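Local coordinates for protein dUTPase (Streptococcus mutans, PDB 3H6X) that probably hydrolyses dUTP to dUMP and diphosphate, as a trimeric member of the magnesium-binding dUTPase family, at residues R5-I10 with A28-K33; T11-E16 with K33-T38. All coordinates share one frame; numbering follows the deposited sequence.

Interaction 1. Residues R5-I10 with A28-K33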
loop_
_atom_site.group_PDB
_atom_site.type_symbol
_atom_site.label_atom_id
_atom_site.label_comp_id
_atom_site.label_asym_id
_atom_site.label_seq_id
_atom_site.Cartn_x
_atom_site.Cartn_y
_atom_site.Cartn_z
ATOM N N ARG B 5 -4.423 13.547 -17.558
ATOM C CA ARG B 5 -4.781 13.147 -16.192
ATOM C C ARG B 5 -4.579 14.330 -15.250
ATOM O O ARG B 5 -3.812 15.241 -15.559
ATOM C CB ARG B 5 -3.950 11.946 -15.734
ATOM C CG ARG B 5 -2.461 12.304 -15.512
ATOM C CD ARG B 5 -1.602 11.026 -15.405
ATOM N NE ARG B 5 -1.569 10.281 -16.669
ATOM C CZ ARG B 5 -0.717 10.538 -17.659
ATOM N NH1 ARG B 5 0.179 11.514 -17.537
ATOM N NH2 ARG B 5 -0.753 9.811 -18.761
ATOM N N GLY B 6 -5.294 14.345 -14.125
ATOM C CA GLY B 6 -5.118 15.436 -13.183
ATOM C C GLY B 6 -6.263 15.533 -12.182
ATOM O O GLY B 6 -7.089 14.609 -12.071
ATOM N N PHE B 7 -6.290 16.650 -11.449
ATOM C CA PHE B 7 -7.306 16.905 -10.425
ATOM C C PHE B 7 -8.136 18.119 -10.770
ATOM O O PHE B 7 -7.656 19.082 -11.385
ATOM C CB PHE B 7 -6.645 17.184 -9.064
ATOM C CG PHE B 7 -5.817 16.048 -8.556
ATOM C CD1 PHE B 7 -6.418 15.000 -7.882
ATOM C CD2 PHE B 7 -4.443 16.012 -8.768
ATOM C CE1 PHE B 7 -5.646 13.923 -7.408
ATOM C CE2 PHE B 7 -3.681 14.950 -8.303
ATOM C CZ PHE B 7 -4.286 13.908 -7.614
ATOM N N GLU B 8 -9.385 18.080 -10.320
ATOM C CA GLU B 8 -10.277 19.230 -10.418
ATOM C C GLU B 8 -11.010 19.363 -9.099
ATOM O O GLU B 8 -11.255 18.374 -8.413
ATOM C CB GLU B 8 -11.290 19.025 -11.542
ATOM C CG GLU B 8 -10.661 19.088 -12.949
ATOM C CD GLU B 8 -11.620 18.656 -14.032
ATOM O OE1 GLU B 8 -12.677 18.077 -13.707
ATOM O OE2 GLU B 8 -11.298 18.902 -15.221
ATOM N N LEU B 9 -11.345 20.592 -8.722
ATOM C CA LEU B 9 -12.238 20.780 -7.580
ATOM C C LEU B 9 -13.620 20.214 -7.886
ATOM O O LEU B 9 -14.139 20.372 -9.007
ATOM C CB LEU B 9 -12.402 22.273 -7.283
ATOM C CG LEU B 9 -11.163 23.004 -6.784
ATOM C CD1 LEU B 9 -11.451 24.487 -6.595
ATOM C CD2 LEU B 9 -10.677 22.379 -5.472
ATOM N N ILE B 10 -14.237 19.573 -6.900
ATOM C CA ILE B 10 -15.639 19.187 -7.073
ATOM C C ILE B 10 -16.481 20.451 -6.948
ATOM O O ILE B 10 -16.002 21.469 -6.471
ATOM C CB ILE B 10 -16.092 18.131 -6.036
ATOM C CG1 ILE B 10 -15.971 18.683 -4.610
ATOM C CG2 ILE B 10 -15.279 16.858 -6.191
ATOM C CD1 ILE B 10 -16.589 17.788 -3.546
ATOM N N ALA B 28 7.016 11.588 -6.534
ATOM C CA ALA B 28 6.063 10.739 -7.225
ATOM C C ALA B 28 4.643 11.207 -6.929
ATOM O O ALA B 28 3.753 11.053 -7.765
ATOM C CB ALA B 28 6.214 9.316 -6.769
ATOM N N GLY B 29 4.450 11.721 -5.712
ATOM C CA GLY B 29 3.118 11.963 -5.175
ATOM C C GLY B 29 2.649 13.407 -5.205
ATOM O O GLY B 29 3.453 14.338 -5.076
ATOM N N TYR B 30 1.343 13.570 -5.397
ATOM C CA TYR B 30 0.638 14.850 -5.322
ATOM C C TYR B 30 -0.030 14.915 -3.973
ATOM O O TYR B 30 -0.740 13.995 -3.588
ATOM C CB TYR B 30 -0.430 14.930 -6.427
ATOM C CG TYR B 30 0.204 15.096 -7.784
ATOM C CD1 TYR B 30 0.625 13.991 -8.512
ATOM C CD2 TYR B 30 0.427 16.368 -8.317
ATOM C CE1 TYR B 30 1.252 14.146 -9.738
ATOM C CE2 TYR B 30 1.050 16.531 -9.543
ATOM C CZ TYR B 30 1.459 15.415 -10.242
ATOM O OH TYR B 30 2.077 15.557 -11.455
ATOM N N ASP B 31 0.198 16.000 -3.237
ATOM C CA ASP B 31 -0.298 16.049 -1.858
ATOM C C ASP B 31 -1.735 16.556 -1.807
ATOM O O ASP B 31 -1.993 17.727 -2.076
ATOM C CB ASP B 31 0.623 16.920 -0.997
ATOM C CG ASP B 31 2.025 16.322 -0.860
ATOM O OD1 ASP B 31 2.130 15.106 -0.591
ATOM O OD2 ASP B 31 3.010 17.073 -0.995
ATOM N N LEU B 32 -2.659 15.663 -1.455
ATOM C CA LEU B 32 -4.060 16.027 -1.279
ATOM C C LEU B 32 -4.266 16.616 0.116
ATOM O O LEU B 32 -3.578 16.250 1.073
ATOM C CB LEU B 32 -4.979 14.808 -1.501
ATOM C CG LEU B 32 -5.238 14.416 -2.961
ATOM C CD1 LEU B 32 -4.048 13.687 -3.563
ATOM C CD2 LEU B 32 -6.476 13.527 -3.034
ATOM N N LYS B 33 -5.211 17.544 0.220
ATOM C CA LYS B 33 -5.394 18.305 1.452
ATOM C C LYS B 33 -6.793 18.106 2.017
ATOM O O LYS B 33 -7.690 17.651 1.317
ATOM C CB LYS B 33 -5.163 19.789 1.175
ATOM C CG LYS B 33 -3.697 20.135 0.877
ATOM C CD LYS B 33 -3.552 21.579 0.393
ATOM C CE LYS B 33 -2.071 21.950 0.258
ATOM N NZ LYS B 33 -1.905 23.335 -0.290
#
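F7 reaches from strand 6-9 to Y30 and L32 of strand 30-33, joining two sheets of the dUTPase jelly-roll across the barrel interior. The touching is done by the far end of the phenylalanine ring: CE2 lies 3.8 Å from CB of Y30, and CZ lies 4.1 Å from CD1 of L32, whose side chain crosses that of F7 at about a right angle. The two rings meet obliquely, centroids 6.0 Å apart and planes at 57°, with F7 CE2 near the root of the tyrosine, 3.9 Å from its CG, and not near the hydroxyl end. All these contacts are apolar, and the three residues are buried, which suits a flat phenylalanine and a branched leucine that leave no polar group to satisfy here.

The backbones themselves stay apart, the CA atoms of F7 and Y30 being 9.7 Å from each other, so side chains alone span the gap. Each strand bonds instead to its own sheet: G6 and E8 to Y55 and K53 of strand 52-55, Y30 to G122 of strand 118-126. F124 of that last strand meets the F7 ring as well, and I130 of a second subunit packs on F7, placing this core beside the trimer interface. Tyrosine suits its place because its CB and ring root are apolar against F7 while its hydroxyl supplies a polar partner at the subunit boundary. With CG of Y30 anti to its carbonyl carbon (chi1 -72°), the ring heads for the second subunit, where OH is hydrogen-bonded to the backbone N of I130.

Interaction 2. Residues T11-E16 with K33-T38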
loop_
_atom_site.group_PDB
_atom_site.type_symbol
_atom_site.label_atom_id
_atom_site.label_comp_id
_atom_site.label_asym_id
_atom_site.label_seq_id
_atom_site.Cartn_x
_atom_site.Cartn_y
_atom_site.Cartn_z
ATOM N N THR B 11 -17.729 20.403 -7.396
ATOM C CA THR B 11 -18.536 21.607 -7.398
ATOM C C THR B 11 -18.737 22.210 -5.997
ATOM O O THR B 11 -18.928 23.412 -5.874
ATOM C CB THR B 11 -19.843 21.421 -8.190
ATOM O OG1 THR B 11 -20.549 20.308 -7.672
ATOM C CG2 THR B 11 -19.539 21.167 -9.655
ATOM N N ASP B 12 -18.653 21.383 -4.954
ATOM C CA ASP B 12 -18.906 21.827 -3.585
ATOM C C ASP B 12 -17.791 22.698 -2.998
ATOM O O ASP B 12 -17.965 23.304 -1.939
ATOM C CB ASP B 12 -19.123 20.648 -2.641
ATOM C CG ASP B 12 -20.522 20.070 -2.734
ATOM O OD1 ASP B 12 -21.418 20.737 -3.312
ATOM O OD2 ASP B 12 -20.709 18.954 -2.205
ATOM N N TYR B 13 -16.641 22.738 -3.664
ATOM C CA TYR B 13 -15.488 23.494 -3.162
ATOM C C TYR B 13 -14.919 24.397 -4.243
ATOM O O TYR B 13 -14.904 24.041 -5.441
ATOM C CB TYR B 13 -14.406 22.554 -2.602
ATOM C CG TYR B 13 -14.830 21.818 -1.356
ATOM C CD1 TYR B 13 -14.693 22.397 -0.088
ATOM C CD2 TYR B 13 -15.412 20.559 -1.437
ATOM C CE1 TYR B 13 -15.109 21.728 1.037
ATOM C CE2 TYR B 13 -15.825 19.893 -0.305
ATOM C CZ TYR B 13 -15.670 20.474 0.928
ATOM O OH TYR B 13 -16.090 19.805 2.046
ATOM N N THR B 14 -14.430 25.563 -3.833
ATOM C CA THR B 14 -13.898 26.521 -4.782
ATOM C C THR B 14 -12.485 27.003 -4.438
ATOM O O THR B 14 -11.904 27.759 -5.214
ATOM C CB THR B 14 -14.798 27.763 -4.928
ATOM O OG1 THR B 14 -14.954 28.409 -3.660
ATOM C CG2 THR B 14 -16.158 27.361 -5.478
ATOM N N ASP B 15 -11.932 26.568 -3.314
ATOM C CA ASP B 15 -10.598 27.008 -2.895
ATOM C C ASP B 15 -9.526 26.302 -3.708
ATOM O O ASP B 15 -9.278 25.110 -3.517
ATOM C CB ASP B 15 -10.379 26.741 -1.402
ATOM C CG ASP B 15 -9.065 27.314 -0.886
ATOM O OD1 ASP B 15 -8.257 27.800 -1.718
ATOM O OD2 ASP B 15 -8.843 27.286 0.349
ATOM N N GLU B 16 -8.860 27.045 -4.593
ATOM C CA GLU B 16 -7.881 26.418 -5.483
ATOM C C GLU B 16 -6.619 25.950 -4.746
ATOM O O GLU B 16 -5.806 25.184 -5.300
ATOM C CB GLU B 16 -7.583 27.301 -6.692
ATOM C CG GLU B 16 -8.826 27.363 -7.601
ATOM C CD GLU B 16 -8.603 28.129 -8.880
ATOM O OE1 GLU B 16 -7.995 29.219 -8.825
ATOM O OE2 GLU B 16 -9.056 27.647 -9.948
ATOM N N LYS B 33 -5.211 17.544 0.220
ATOM C CA LYS B 33 -5.394 18.305 1.452
ATOM C C LYS B 33 -6.793 18.106 2.017
ATOM O O LYS B 33 -7.690 17.651 1.317
ATOM C CB LYS B 33 -5.163 19.789 1.175
ATOM C CG LYS B 33 -3.697 20.135 0.877
ATOM C CD LYS B 33 -3.552 21.579 0.393
ATOM C CE LYS B 33 -2.071 21.950 0.258
ATOM N NZ LYS B 33 -1.905 23.335 -0.290
ATOM N N VAL B 34 -6.948 18.437 3.302
ATOM C CA VAL B 34 -8.219 18.361 3.998
ATOM C C VAL B 34 -9.109 19.509 3.559
ATOM O O VAL B 34 -8.706 20.651 3.650
ATOM C CB VAL B 34 -7.966 18.417 5.527
ATOM C CG1 VAL B 34 -9.283 18.466 6.283
ATOM C CG2 VAL B 34 -7.134 17.191 5.954
ATOM N N ALA B 35 -10.318 19.210 3.071
ATOM C CA ALA B 35 -11.138 20.246 2.417
ATOM C C ALA B 35 -11.841 21.149 3.428
ATOM O O ALA B 35 -12.119 22.318 3.171
ATOM C CB ALA B 35 -12.165 19.609 1.510
ATOM N N GLU B 36 -12.134 20.582 4.589
ATOM C CA GLU B 36 -12.809 21.337 5.634
ATOM C C GLU B 36 -12.425 20.763 6.975
ATOM O O GLU B 36 -12.087 19.580 7.082
ATOM C CB GLU B 36 -14.321 21.248 5.470
ATOM C CG GLU B 36 -14.857 19.867 5.683
ATOM C CD GLU B 36 -16.377 19.805 5.610
ATOM O OE1 GLU B 36 -17.008 20.832 5.236
ATOM O OE2 GLU B 36 -16.926 18.715 5.920
ATOM N N ARG B 37 -12.487 21.588 8.011
ATOM C CA ARG B 37 -12.088 21.111 9.327
ATOM C C ARG B 37 -12.798 19.799 9.669
ATOM O O ARG B 37 -14.026 19.680 9.544
ATOM C CB ARG B 37 -12.371 22.173 10.397
ATOM C CG ARG B 37 -12.005 21.710 11.802
ATOM C CD ARG B 37 -12.432 22.702 12.884
ATOM N NE ARG B 37 -11.390 23.676 13.169
ATOM C CZ ARG B 37 -11.536 24.992 13.019
ATOM N NH1 ARG B 37 -12.691 25.497 12.586
ATOM N NH2 ARG B 37 -10.527 25.814 13.301
ATOM N N THR B 38 -12.022 18.809 10.097
ATOM C CA THR B 38 -12.561 17.478 10.342
ATOM C C THR B 38 -12.023 16.915 11.653
ATOM O O THR B 38 -10.810 16.822 11.855
ATOM C CB THR B 38 -12.200 16.510 9.182
ATOM O OG1 THR B 38 -12.767 16.985 7.955
ATOM C CG2 THR B 38 -12.726 15.116 9.452
HETATM O O HOH W 1 -17.685 21.847 2.859
#
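Two irregular segments meet at the surface of the jelly-roll: T11-E16, in the connection that follows strand 6-9, and K33-T38, which carries the chain from strand 30-33 to strand 38-40. At the centre is a CH-pi contact between Y13 and A35. The methyl CB of A35 sits over one face of the tyrosine ring, 3.9 Å from its centroid and 21° off the ring normal, displaced toward the rim, where Y13 CE1 and CZ are its nearest atoms. Alanine suits the place because its small side chain lets the ring settle close to the backbone; the A35 carbonyl O is itself 3.7 Å from Y13 CE1.

At the far end of the tyrosine side chain, Y13 OH arrives beside the side chain of E36. The E36 chain leaves its backbone with CG between N and the carbonyl carbon (chi1 66°), then runs extended, and it crosses the tyrosine at about a right angle, with ring and carboxylate planes 84° apart. A water joins the two polar ends: it donates to E36 OE1 at 2.7 Å and makes a weak hydrogen bond, also 2.7 Å, with Y13 OH. Behind E36, its carbonyl O accepts a 2.8 Å bond from T38 OG1, while the backbone of A35 is bonded to P49 of strand 45-49.

Tyrosine thus divides its work, the ring face packing on a methyl group and the hydroxyl meeting a water that also binds the carboxylate; such a solvent-mediated link suits an exposed glutamate, whose probable negative charge can stay hydrated.

Overall arrangement
From the N terminus the chain runs along strand 6-9 straight into the connection 11-16, loops back through strand 30-33, and continues into 33-38. Interaction 1 closes the chain between residues 10 and 28; interaction 2 closes the overlapping span between 16 and 33, so the segments alternate and the loops cross. K33 ends one segment and begins the other, without itself touching across either contact. The centres lie 12 Å apart, and L9 links the two directly, its CD1 packing 3.5 Å from C of T14. Interaction 1 ties the sheet of 6-9 and 52-55 to that of 30-33 and 118-126 in the buried core, and interaction 2 ties the loops that follow strands 6-9 and 30-33 at the surface.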